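Local coordinates for protein cytosolic malate dehydrogenase (Trichomonas vaginalis, PDB 4UUO) that probably catalyses the NAD-dependent interconversion of malate and oxaloacetate, as a cytosolic malate dehydrogenase of the lactate/malate dehydrogenase superfamily, at residues A[2-7]-A[78-83]; A[22-27]-A[61-66]; A[179-184]-A[283-288]; A[190-195]-A[302-307]. All blocks are in the same frame, centred on the assembly; numbering follows the deposited sequence.

Interaction 1: A[2-7]-A[78-83]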
loop_
_atom_site.group_PDB
_atom_site.type_symbol
_atom_site.label_atom_id
_atom_site.label_comp_id
_atom_site.label_asym_id
_atom_site.label_seq_id
_atom_site.Cartn_x
_atom_site.Cartn_y
_atom_site.Cartn_z
ATOM N N GLU A 2 8.082 22.361 -11.421
ATOM C CA GLU A 2 8.377 21.998 -10.037
ATOM C C GLU A 2 7.851 20.627 -9.544
ATOM O O GLU A 2 8.337 20.133 -8.525
ATOM C CB GLU A 2 7.852 23.087 -9.099
ATOM C CG GLU A 2 6.364 23.015 -8.824
ATOM C CD GLU A 2 5.927 24.011 -7.771
ATOM O OE1 GLU A 2 6.783 24.796 -7.307
ATOM O OE2 GLU A 2 4.731 24.011 -7.408
ATOM N N PRO A 3 6.856 20.011 -10.227
ATOM C CA PRO A 3 6.553 18.666 -9.717
ATOM C C PRO A 3 7.686 17.685 -10.005
ATOM O O PRO A 3 8.373 17.821 -11.022
ATOM C CB PRO A 3 5.279 18.275 -10.475
ATOM C CG PRO A 3 5.301 19.113 -11.702
ATOM C CD PRO A 3 5.891 20.418 -11.265
ATOM N N ILE A 4 7.885 16.714 -9.121
ATOM C CA ILE A 4 9.016 15.807 -9.254
ATOM C C ILE A 4 8.663 14.540 -10.047
ATOM O O ILE A 4 7.614 13.917 -9.840
ATOM C CB ILE A 4 9.588 15.416 -7.868
ATOM C CG1 ILE A 4 10.714 14.384 -8.023
ATOM C CG2 ILE A 4 8.483 14.924 -6.939
ATOM C CD1 ILE A 4 11.349 13.962 -6.727
ATOM N N HIS A 5 9.555 14.177 -10.963
ATOM C CA HIS A 5 9.347 13.036 -11.839
ATOM C C HIS A 5 10.024 11.797 -11.282
ATOM O O HIS A 5 11.254 11.719 -11.200
ATOM C CB HIS A 5 9.846 13.361 -13.249
ATOM C CG HIS A 5 9.031 14.416 -13.929
ATOM N ND1 HIS A 5 8.128 14.129 -14.933
ATOM C CD2 HIS A 5 8.947 15.751 -13.724
ATOM C CE1 HIS A 5 7.543 15.244 -15.330
ATOM N NE2 HIS A 5 8.021 16.245 -14.610
ATOM N N ILE A 6 9.196 10.834 -10.894
ATOM C CA ILE A 6 9.656 9.643 -10.197
ATOM C C ILE A 6 9.310 8.393 -10.992
ATOM O O ILE A 6 8.148 8.153 -11.318
ATOM C CB ILE A 6 9.037 9.559 -8.790
ATOM C CG1 ILE A 6 9.476 10.771 -7.958
ATOM C CG2 ILE A 6 9.413 8.244 -8.116
ATOM C CD1 ILE A 6 8.712 10.960 -6.674
ATOM N N LEU A 7 10.334 7.604 -11.305
ATOM C CA LEU A 7 10.167 6.416 -12.131
ATOM C C LEU A 7 10.123 5.130 -11.316
ATOM O O LEU A 7 10.931 4.921 -10.410
ATOM C CB LEU A 7 11.298 6.327 -13.160
ATOM C CG LEU A 7 11.401 4.997 -13.916
ATOM C CD1 LEU A 7 10.318 4.873 -14.985
ATOM C CD2 LEU A 7 12.785 4.818 -14.511
ATOM N N GLY A 78 13.636 12.916 -18.035
ATOM C CA GLY A 78 13.477 13.977 -17.057
ATOM C C GLY A 78 13.229 13.588 -15.611
ATOM O O GLY A 78 12.858 14.447 -14.805
ATOM N N VAL A 79 13.438 12.318 -15.267
ATOM C CA VAL A 79 13.124 11.849 -13.917
ATOM C C VAL A 79 14.192 12.264 -12.901
ATOM O O VAL A 79 15.372 12.397 -13.232
ATOM C CB VAL A 79 12.935 10.302 -13.862
ATOM C CG1 VAL A 79 11.750 9.869 -14.724
ATOM C CG2 VAL A 79 14.203 9.579 -14.276
ATOM N N ASP A 80 13.759 12.480 -11.663
ATOM C CA ASP A 80 14.656 12.876 -10.585
ATOM C C ASP A 80 14.979 11.689 -9.685
ATOM O O ASP A 80 15.998 11.681 -8.996
ATOM C CB ASP A 80 14.035 14.005 -9.757
ATOM C CG ASP A 80 13.743 15.246 -10.582
ATOM O OD1 ASP A 80 12.644 15.326 -11.167
ATOM O OD2 ASP A 80 14.613 16.143 -10.639
ATOM N N VAL A 81 14.094 10.695 -9.687
ATOM C CA VAL A 81 14.261 9.493 -8.875
ATOM C C VAL A 81 13.878 8.262 -9.685
ATOM O O VAL A 81 12.825 8.234 -10.326
ATOM C CB VAL A 81 13.399 9.537 -7.587
ATOM C CG1 VAL A 81 13.452 8.198 -6.849
ATOM C CG2 VAL A 81 13.837 10.678 -6.674
ATOM N N ALA A 82 14.733 7.244 -9.660
ATOM C CA ALA A 82 14.436 6.001 -10.359
ATOM C C ALA A 82 14.449 4.821 -9.397
ATOM O O ALA A 82 15.472 4.515 -8.778
ATOM C CB ALA A 82 15.427 5.771 -11.487
ATOM N N PHE A 83 13.298 4.173 -9.266
ATOM C CA PHE A 83 13.209 2.925 -8.533
ATOM C C PHE A 83 13.322 1.780 -9.526
ATOM O O PHE A 83 12.335 1.381 -10.148
ATOM C CB PHE A 83 11.899 2.835 -7.752
ATOM C CG PHE A 83 11.790 3.822 -6.624
ATOM C CD1 PHE A 83 12.418 3.578 -5.411
ATOM C CD2 PHE A 83 11.052 4.991 -6.770
ATOM C CE1 PHE A 83 12.310 4.476 -4.364
ATOM C CE2 PHE A 83 10.943 5.899 -5.723
ATOM C CZ PHE A 83 11.577 5.641 -4.520
#
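Ile6 and Val81 lie side by side and point the same way, as neighbours on parallel strands of a Rossmann-type NAD-binding domain. Strands 4-7 and 81-83 run at 18° to each other. Ile6 CG1 rests on Val81 CB, and Ile6 CG2 comes in at the ring edge of Phe83, in its plane, 3.7 Å from Phe83 CE2. Ile6 and Phe83 also run alongside each other. On the other face of the sheet, Leu7 CD2 meets Ala82 CB, while Leu7 CB touches Val79 CG1. Ile4 is fully extended, with CG1 anti to the backbone N (chi1 176°) and CD1 continuing the line (chi2 179°). Its CG1 reaches Asp80 CB at 3.8 Å, and its CD1 reaches Val81 CG2. Helix 14-25 packs on Ile6 and Phe83, and Val251 of helix 240-256 packs on Val81 and Phe83. The imidazole of His5 bonds through ND1 to His37 on strand 34-39. The backbone ladder joins the strands. Leu7 N donates to Val81 O at 2.7 Å, and Phe83 N donates to Leu7 O. His5 O takes Asp80 N at 2.7 Å and a weak bond from Val81 N. His5 N makes a weak hydrogen bond to Asp80 OD1 at 3.3 Å.

Interaction 2: A[22-27]-A[61-66]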
loop_
_atom_site.group_PDB
_atom_site.type_symbol
_atom_site.label_atom_id
_atom_site.label_comp_id
_atom_site.label_asym_id
_atom_site.label_seq_id
_atom_site.Cartn_x
_atom_site.Cartn_y
_atom_site.Cartn_z
ATOM N N ARG A 22 1.970 4.837 -2.588
ATOM C CA ARG A 22 2.579 5.591 -1.501
ATOM C C ARG A 22 3.202 6.880 -2.029
ATOM O O ARG A 22 3.007 7.953 -1.457
ATOM C CB ARG A 22 3.628 4.754 -0.784
ATOM C CG ARG A 22 3.059 3.599 0.006
ATOM C CD ARG A 22 4.046 3.160 1.069
ATOM N NE ARG A 22 4.186 4.173 2.109
ATOM C CZ ARG A 22 5.039 4.091 3.122
ATOM N NH1 ARG A 22 5.837 3.040 3.231
ATOM N NH2 ARG A 22 5.097 5.060 4.025
ATOM N N ILE A 23 3.947 6.764 -3.125
ATOM C CA ILE A 23 4.588 7.913 -3.750
ATOM C C ILE A 23 3.538 8.906 -4.233
ATOM O O ILE A 23 3.680 10.121 -4.060
ATOM C CB ILE A 23 5.481 7.478 -4.931
ATOM C CG1 ILE A 23 6.645 6.628 -4.425
ATOM C CG2 ILE A 23 6.001 8.688 -5.702
ATOM C CD1 ILE A 23 7.430 5.992 -5.528
ATOM N N ALA A 24 2.477 8.366 -4.824
ATOM C CA ALA A 24 1.394 9.166 -5.374
ATOM C C ALA A 24 0.611 9.901 -4.286
ATOM O O ALA A 24 0.131 11.015 -4.497
ATOM C CB ALA A 24 0.464 8.280 -6.187
ATOM N N LYS A 25 0.473 9.267 -3.127
ATOM C CA LYS A 25 -0.204 9.884 -1.994
ATOM C C LYS A 25 0.592 11.093 -1.493
ATOM O O LYS A 25 0.023 12.076 -1.018
ATOM C CB LYS A 25 -0.398 8.863 -0.870
ATOM C CG LYS A 25 -1.219 9.384 0.287
ATOM C CD LYS A 25 -0.899 8.639 1.566
ATOM C CE LYS A 25 -1.433 9.408 2.764
ATOM N NZ LYS A 25 -0.929 10.812 2.769
ATOM N N GLY A 26 1.915 11.008 -1.613
ATOM C CA GLY A 26 2.795 12.091 -1.220
ATOM C C GLY A 26 3.695 11.700 -0.065
ATOM O O GLY A 26 4.215 12.563 0.648
ATOM N N ASP A 27 3.882 10.395 0.114
ATOM C CA ASP A 27 4.646 9.872 1.245
ATOM C C ASP A 27 6.146 10.116 1.103
ATOM O O ASP A 27 6.866 10.212 2.103
ATOM C CB ASP A 27 4.386 8.369 1.416
ATOM C CG ASP A 27 3.017 8.074 1.999
ATOM O OD1 ASP A 27 2.181 9.001 2.073
ATOM O OD2 ASP A 27 2.780 6.912 2.390
ATOM N N PRO A 61 -4.723 14.231 -4.842
ATOM C CA PRO A 61 -4.402 15.578 -5.327
ATOM C C PRO A 61 -2.904 15.748 -5.566
ATOM O O PRO A 61 -2.505 16.526 -6.429
ATOM C CB PRO A 61 -4.892 16.489 -4.193
ATOM C CG PRO A 61 -4.939 15.616 -2.989
ATOM C CD PRO A 61 -5.300 14.252 -3.487
ATOM N N ASN A 62 -2.093 14.998 -4.825
ATOM C CA ASN A 62 -0.640 15.087 -4.916
ATOM C C ASN A 62 -0.092 14.633 -6.271
ATOM O O ASN A 62 1.066 14.891 -6.603
ATOM C CB ASN A 62 -0.001 14.261 -3.793
ATOM C CG ASN A 62 1.507 14.404 -3.744
ATOM O OD1 ASN A 62 2.236 13.619 -4.350
ATOM N ND2 ASN A 62 1.983 15.415 -3.022
ATOM N N VAL A 63 -0.921 13.951 -7.056
ATOM C CA VAL A 63 -0.474 13.439 -8.353
ATOM C C VAL A 63 -0.656 14.452 -9.486
ATOM O O VAL A 63 -1.772 14.690 -9.957
ATOM C CB VAL A 63 -1.209 12.136 -8.732
ATOM C CG1 VAL A 63 -0.750 11.643 -10.099
ATOM C CG2 VAL A 63 -0.970 11.071 -7.680
ATOM N N ALA A 64 0.459 15.025 -9.928
ATOM C CA ALA A 64 0.454 16.040 -10.977
ATOM C C ALA A 64 0.275 15.431 -12.366
ATOM O O ALA A 64 -0.312 16.053 -13.254
ATOM C CB ALA A 64 1.743 16.858 -10.921
ATOM N N GLY A 65 0.787 14.218 -12.552
ATOM C CA GLY A 65 0.698 13.553 -13.840
ATOM C C GLY A 65 1.184 12.116 -13.834
ATOM O O GLY A 65 1.791 11.651 -12.867
ATOM N N ILE A 66 0.913 11.407 -14.924
ATOM C CA ILE A 66 1.284 9.999 -15.037
ATOM C C ILE A 66 1.826 9.631 -16.417
ATOM O O ILE A 66 1.138 9.765 -17.433
ATOM C CB ILE A 66 0.085 9.078 -14.729
ATOM C CG1 ILE A 66 -0.321 9.202 -13.257
ATOM C CG2 ILE A 66 0.417 7.626 -15.088
ATOM C CD1 ILE A 66 -1.606 8.483 -12.910
#
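Asn62 and Val63 each extend one side-chain branch anti to the backbone N. In Asn62 this branch is CG (chi1 -175°), and the carboxamide is brought up to the end of helix 14-25. In Val63 it is CG1 (chi1 179°), which leaves CG2 anti to the carbonyl carbon and facing Ala24. Asn62 CB sits 3.3 Å from Ala24 O and also touches Lys25 O. The carboxamide position of Asn62 is one of two modelled, and its contacts, including the approach of OD1 to Gly26 CA, are tentative. In this position the amide end is held elsewhere: ND2 donates to Arg32 O. Val63 CG2 packs on Ala24 CB at 3.5 Å and lies near Ala24 O. No hydrogen bond joins the two segments, so the contact is made by van der Waals packing.

The helix end is closed from within its own segment. Asp27 N donates to Arg22 O, and Gly26 N makes a weak bond to Ile23 O. Arg22 NE donates to the anti lone pair of Asp27 OD2 at 3.1 Å, with OD2 in the guanidinium plane. Lys25 NZ adds a long ion pair to Asp27 OD1. Arg22, Lys25 and Asp27 also pack against the second subunit, where Lys25 and Arg22 of that subunit meet them. Gly26 has positive phi (116°). It is the C-prime residue of a Schellman motif, which ends the first helix of the Rossmann-type domain beside the start of edge strand 63-69.

Interaction 3: A[179-184]-A[283-288]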
loop_
_atom_site.group_PDB
_atom_site.type_symbol
_atom_site.label_atom_id
_atom_site.label_comp_id
_atom_site.label_asym_id
_atom_site.label_seq_id
_atom_site.Cartn_x
_atom_site.Cartn_y
_atom_site.Cartn_z
ATOM N N VAL A 179 21.670 0.713 13.796
ATOM C CA VAL A 179 21.872 -0.596 13.190
ATOM C C VAL A 179 22.349 -0.365 11.767
ATOM O O VAL A 179 22.229 0.747 11.247
ATOM C CB VAL A 179 20.588 -1.461 13.185
ATOM C CG1 VAL A 179 20.008 -1.578 14.591
ATOM C CG2 VAL A 179 19.563 -0.895 12.219
ATOM N N CYS A 180 22.900 -1.398 11.137
ATOM C CA CYS A 180 23.292 -1.283 9.739
ATOM C C CYS A 180 23.518 -2.636 9.085
ATOM O O CYS A 180 23.853 -3.619 9.746
ATOM C CB CYS A 180 24.557 -0.428 9.590
ATOM S SG CYS A 180 26.025 -1.076 10.437
ATOM N N ILE A 181 23.317 -2.665 7.774
ATOM C CA ILE A 181 23.681 -3.805 6.958
ATOM C C ILE A 181 24.947 -3.455 6.161
ATOM O O ILE A 181 25.034 -2.369 5.580
ATOM C CB ILE A 181 22.529 -4.206 6.003
ATOM C CG1 ILE A 181 21.330 -4.756 6.792
ATOM C CG2 ILE A 181 23.010 -5.213 4.964
ATOM C CD1 ILE A 181 21.567 -6.124 7.442
ATOM N N TRP A 182 25.929 -4.360 6.166
ATOM C CA TRP A 182 27.139 -4.207 5.351
ATOM C C TRP A 182 27.121 -5.106 4.111
ATOM O O TRP A 182 26.582 -6.216 4.147
ATOM C CB TRP A 182 28.401 -4.542 6.152
ATOM C CG TRP A 182 28.679 -3.712 7.369
ATOM C CD1 TRP A 182 28.176 -3.906 8.625
ATOM C CD2 TRP A 182 29.572 -2.592 7.464
ATOM N NE1 TRP A 182 28.679 -2.964 9.488
ATOM C CE2 TRP A 182 29.537 -2.148 8.804
ATOM C CE3 TRP A 182 30.383 -1.918 6.549
ATOM C CZ2 TRP A 182 30.289 -1.058 9.249
ATOM C CZ3 TRP A 182 31.129 -0.835 6.995
ATOM C CH2 TRP A 182 31.078 -0.420 8.334
ATOM N N GLY A 183 27.731 -4.632 3.026
ATOM C CA GLY A 183 28.031 -5.474 1.878
ATOM C C GLY A 183 26.932 -5.693 0.852
ATOM O O GLY A 183 26.281 -4.749 0.401
ATOM N N ASN A 184 26.747 -6.953 0.468
ATOM C CA ASN A 184 25.742 -7.327 -0.519
ATOM C C ASN A 184 24.336 -7.312 0.083
ATOM O O ASN A 184 24.172 -7.491 1.289
ATOM C CB ASN A 184 26.061 -8.705 -1.094
ATOM C CG ASN A 184 25.351 -8.968 -2.412
ATOM O OD1 ASN A 184 25.066 -8.043 -3.177
ATOM N ND2 ASN A 184 25.060 -10.236 -2.682
ATOM N N ILE A 283 29.464 -2.095 -5.568
ATOM C CA ILE A 283 28.410 -1.386 -4.854
ATOM C C ILE A 283 28.246 -2.036 -3.477
ATOM O O ILE A 283 27.696 -3.132 -3.358
ATOM C CB ILE A 283 27.079 -1.410 -5.634
ATOM C CG1 ILE A 283 27.306 -0.959 -7.077
ATOM C CG2 ILE A 283 26.045 -0.525 -4.964
ATOM C CD1 ILE A 283 27.909 0.423 -7.188
ATOM N N PHE A 284 28.743 -1.353 -2.447
ATOM C CA PHE A 284 28.871 -1.918 -1.104
ATOM C C PHE A 284 27.967 -1.192 -0.107
ATOM O O PHE A 284 27.869 0.036 -0.130
ATOM C CB PHE A 284 30.335 -1.840 -0.650
ATOM C CG PHE A 284 30.692 -2.790 0.463
ATOM C CD1 PHE A 284 30.520 -2.427 1.787
ATOM C CD2 PHE A 284 31.223 -4.040 0.180
ATOM C CE1 PHE A 284 30.858 -3.300 2.806
ATOM C CE2 PHE A 284 31.564 -4.917 1.192
ATOM C CZ PHE A 284 31.380 -4.548 2.506
ATOM N N SER A 285 27.311 -1.946 0.771
ATOM C CA SER A 285 26.417 -1.350 1.758
ATOM C C SER A 285 27.193 -0.870 2.979
ATOM O O SER A 285 27.979 -1.622 3.552
ATOM C CB SER A 285 25.328 -2.347 2.176
ATOM O OG SER A 285 24.382 -1.748 3.051
ATOM N N PHE A 286 26.961 0.384 3.367
ATOM C CA PHE A 286 27.624 0.991 4.518
ATOM C C PHE A 286 26.628 1.574 5.510
ATOM O O PHE A 286 25.500 1.904 5.141
ATOM C CB PHE A 286 28.574 2.107 4.067
ATOM C CG PHE A 286 29.763 1.627 3.296
ATOM C CD1 PHE A 286 30.935 1.280 3.950
ATOM C CD2 PHE A 286 29.718 1.539 1.913
ATOM C CE1 PHE A 286 32.041 0.841 3.237
ATOM C CE2 PHE A 286 30.815 1.104 1.193
ATOM C CZ PHE A 286 31.980 0.755 1.854
ATOM N N PRO A 287 27.045 1.708 6.779
ATOM C CA PRO A 287 26.319 2.598 7.686
ATOM C C PRO A 287 26.574 4.034 7.251
ATOM O O PRO A 287 27.725 4.488 7.263
ATOM C CB PRO A 287 26.934 2.298 9.058
ATOM C CG PRO A 287 28.298 1.786 8.756
ATOM C CD PRO A 287 28.184 1.052 7.442
ATOM N N VAL A 288 25.525 4.729 6.830
ATOM C CA VAL A 288 25.696 6.072 6.304
ATOM C C VAL A 288 24.775 7.083 6.973
ATOM O O VAL A 288 23.641 6.774 7.348
ATOM C CB VAL A 288 25.456 6.122 4.773
ATOM C CG1 VAL A 288 26.355 5.129 4.052
ATOM C CG2 VAL A 288 23.999 5.856 4.447
#
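Gly183 and Ser285 form a single antiparallel bridge, a hydrogen-bonded pair, where strands 180-182 and 283-288 run at 154°. Gly183 N donates to Ser285 O at 3.1 Å, and Ser285 N returns a bond to Gly183 O. Ser285 OG stands anti to the backbone N (chi1 -175°) and donates to Ile181 O at 2.7 Å, from above the carbonyl plane. It also bonds Thr154 OG1. Gly183 CA lies over the centre of the Phe284 ring, 3.5 Å above its plane, in a CH-pi contact. Trp182 takes Pro287 on one face: Pro287 CD is 3.4 Å from Trp182 CH2, set toward the rim. The side chains of Phe286 and Trp182 cross at about a right angle, with Phe286 CD1 3.7 Å from Trp182 CZ3. The edge of the Phe284 ring meets Trp182 CE3. Farther along, Cys180 CB touches Pro287 CB. Tyr276 meets the indole of Trp182 edge-to-face. Leu312 of helix 306-329 packs on Trp182 and Phe284. The contact joins the two antiparallel sheets of the alpha/beta C-terminal domain of lactate/malate dehydrogenases.

Interaction 4: A[190-195]-A[302-307]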
loop_
_atom_site.group_PDB
_atom_site.type_symbol
_atom_site.label_atom_id
_atom_site.label_comp_id
_atom_site.label_asym_id
_atom_site.label_seq_id
_atom_site.Cartn_x
_atom_site.Cartn_y
_atom_site.Cartn_z
ATOM N N VAL A 190 25.681 -8.226 6.222
ATOM C CA VAL A 190 26.161 -8.281 7.595
ATOM C C VAL A 190 25.242 -7.504 8.538
ATOM O O VAL A 190 25.274 -6.273 8.559
ATOM C CB VAL A 190 27.600 -7.723 7.709
ATOM C CG1 VAL A 190 28.148 -7.938 9.111
ATOM C CG2 VAL A 190 28.510 -8.365 6.665
ATOM N N PRO A 191 24.406 -8.225 9.311
ATOM C CA PRO A 191 23.589 -7.567 10.336
ATOM C C PRO A 191 24.457 -7.124 11.503
ATOM O O PRO A 191 24.786 -7.939 12.363
ATOM C CB PRO A 191 22.597 -8.662 10.765
ATOM C CG PRO A 191 22.678 -9.717 9.699
ATOM C CD PRO A 191 24.092 -9.659 9.211
ATOM N N ASP A 192 24.828 -5.848 11.523
ATOM C CA ASP A 192 25.749 -5.332 12.531
ATOM C C ASP A 192 24.997 -4.665 13.680
ATOM O O ASP A 192 24.356 -3.627 13.504
ATOM C CB ASP A 192 26.736 -4.352 11.886
ATOM C CG ASP A 192 27.816 -3.888 12.842
ATOM O OD1 ASP A 192 27.918 -4.441 13.957
ATOM O OD2 ASP A 192 28.579 -2.971 12.469
ATOM N N THR A 193 25.090 -5.273 14.859
ATOM C CA THR A 193 24.370 -4.800 16.035
ATOM C C THR A 193 25.307 -4.404 17.156
ATOM O O THR A 193 24.936 -4.472 18.324
ATOM C CB THR A 193 23.413 -5.875 16.578
ATOM O OG1 THR A 193 24.033 -7.164 16.471
ATOM C CG2 THR A 193 22.115 -5.878 15.796
ATOM N N THR A 194 26.522 -3.997 16.806
ATOM C CA THR A 194 27.529 -3.689 17.819
ATOM C C THR A 194 27.618 -2.195 18.106
ATOM O O THR A 194 28.348 -1.766 18.996
ATOM C CB THR A 194 28.905 -4.209 17.395
ATOM O OG1 THR A 194 29.345 -3.503 16.229
ATOM C CG2 THR A 194 28.820 -5.690 17.078
ATOM N N HIS A 195 26.866 -1.407 17.348
ATOM C CA HIS A 195 26.795 0.031 17.565
ATOM C C HIS A 195 25.377 0.437 17.936
ATOM O O HIS A 195 25.095 1.614 18.157
ATOM C CB HIS A 195 27.235 0.793 16.316
ATOM C CG HIS A 195 28.194 0.037 15.452
ATOM N ND1 HIS A 195 29.553 0.014 15.689
ATOM C CD2 HIS A 195 27.992 -0.720 14.348
ATOM C CE1 HIS A 195 30.143 -0.726 14.770
ATOM N NE2 HIS A 195 29.218 -1.184 13.943
ATOM N N LEU A 302 34.378 3.500 13.129
ATOM C CA LEU A 302 33.674 2.541 13.979
ATOM C C LEU A 302 34.590 1.405 14.430
ATOM O O LEU A 302 35.584 1.094 13.771
ATOM C CB LEU A 302 32.449 1.962 13.251
ATOM C CG LEU A 302 31.212 2.847 13.048
ATOM C CD1 LEU A 302 30.144 2.120 12.247
ATOM C CD2 LEU A 302 30.646 3.300 14.375
ATOM N N GLU A 303 34.245 0.796 15.560
ATOM C CA GLU A 303 34.977 -0.357 16.073
ATOM C C GLU A 303 34.332 -1.657 15.603
ATOM O O GLU A 303 33.234 -2.017 16.042
ATOM C CB GLU A 303 35.039 -0.322 17.604
ATOM C CG GLU A 303 35.724 0.907 18.182
ATOM C CD GLU A 303 37.215 0.932 17.908
ATOM O OE1 GLU A 303 37.796 -0.145 17.656
ATOM O OE2 GLU A 303 37.805 2.032 17.944
ATOM N N LEU A 304 35.016 -2.359 14.705
ATOM C CA LEU A 304 34.510 -3.619 14.181
ATOM C C LEU A 304 35.219 -4.798 14.831
ATOM O O LEU A 304 36.445 -4.863 14.838
ATOM C CB LEU A 304 34.682 -3.684 12.662
ATOM C CG LEU A 304 34.105 -2.531 11.837
ATOM C CD1 LEU A 304 34.233 -2.845 10.363
ATOM C CD2 LEU A 304 32.653 -2.253 12.204
ATOM N N ASN A 305 34.446 -5.728 15.379
ATOM C CA ASN A 305 35.020 -6.926 15.975
ATOM C C ASN A 305 35.407 -7.948 14.909
ATOM O O ASN A 305 35.188 -7.731 13.716
ATOM C CB ASN A 305 34.046 -7.545 16.985
ATOM C CG ASN A 305 32.614 -7.562 16.483
ATOM O OD1 ASN A 305 32.184 -8.510 15.828
ATOM N ND2 ASN A 305 31.870 -6.509 16.791
ATOM N N ASP A 306 35.985 -9.060 15.347
ATOM C CA ASP A 306 36.485 -10.083 14.435
ATOM C C ASP A 306 35.353 -10.753 13.664
ATOM O O ASP A 306 35.578 -11.330 12.599
ATOM C CB ASP A 306 37.294 -11.135 15.201
ATOM C CG ASP A 306 38.570 -10.567 15.811
ATOM O OD1 ASP A 306 38.650 -9.334 15.999
ATOM O OD2 ASP A 306 39.493 -11.358 16.109
ATOM N N TRP A 307 34.140 -10.682 14.203
ATOM C CA TRP A 307 32.980 -11.216 13.503
ATOM C C TRP A 307 32.615 -10.303 12.340
ATOM O O TRP A 307 32.507 -10.755 11.202
ATOM C CB TRP A 307 31.786 -11.383 14.448
ATOM C CG TRP A 307 30.577 -11.993 13.783
ATOM C CD1 TRP A 307 30.388 -13.313 13.475
ATOM C CD2 TRP A 307 29.392 -11.306 13.346
ATOM N NE1 TRP A 307 29.162 -13.489 12.875
ATOM C CE2 TRP A 307 28.532 -12.276 12.784
ATOM C CE3 TRP A 307 28.977 -9.970 13.376
ATOM C CZ2 TRP A 307 27.280 -11.950 12.257
ATOM C CZ3 TRP A 307 27.732 -9.650 12.850
ATOM C CH2 TRP A 307 26.900 -10.636 12.299
#
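Asp192 OD1 is gripped by two groups of Thr194, in the turn whose Thr194 and His195 meet Asn305 and Leu302. Thr194 OG1 donates to the syn lone pair of Asp192 OD1 at 2.8 Å. Thr194 N reaches the same oxygen from above the carboxylate plane at 3.2 Å, which makes an Asx turn. Asp192 OD2 pairs with His195 NE2, though the modelled distance is too short to be trusted, and it also accepts from Trp182 NE1.

The His195 ring lies between two groups. Thr194 OG1 sits over one face, and Leu302 CD1 sits over the other, 3.9 Å from the ring centroid in a CH-pi contact. Leu304 CD2 lies in the ring plane at the edge, 3.9 Å from His195 CE1. Leu304 CD2 also nears Asp192 OD2, with the two side chains at about a right angle. Thr194 and Asn305 reach toward each other tip to tip, where Thr194 CG2 meets Asn305 ND2. Asn305 OD1 caps the helix start: it accepts a hydrogen bond from Val308 N and a weak one from Trp307 N.

Trp307 CG is anti to the backbone N (chi1 -177°), which carries the indole toward Pro191. Pro191 O meets the indole at its edge, in plane, 3.4 Å from Trp307 CH2. Val190 CG1 approaches Trp307 CZ3, and the two side chains slide past each other in opposite directions. Strand 190-192 is the edge partner of strand 176-182 in its sheet and also touches the start of helix 306-329, with Glu217 of helix 213-235 touching Thr194 and Asn305.

Overall arrangement
The contacts fall into two pairs, one in each family domain, on opposite sides of the chain's centre. Interactions 1 and 2 lie in the NAD-binding domain with centres about 12 Å apart. Interaction 2 is nested within the loop closed by interaction 1. They touch where Ile23 packs on Ile6 and Phe83, and both reach the parallel sheet. Interactions 3 and 4 follow in the C-terminal domain, with centres about 11 Å apart, and their segments alternate along the chain. They share the sheet of neighbouring strands 176-182 and 190-192. Interactions 1 and 3 are about 25 Å apart between centres and do not touch. No contact of this set joins the two domains: each pair lies within its own.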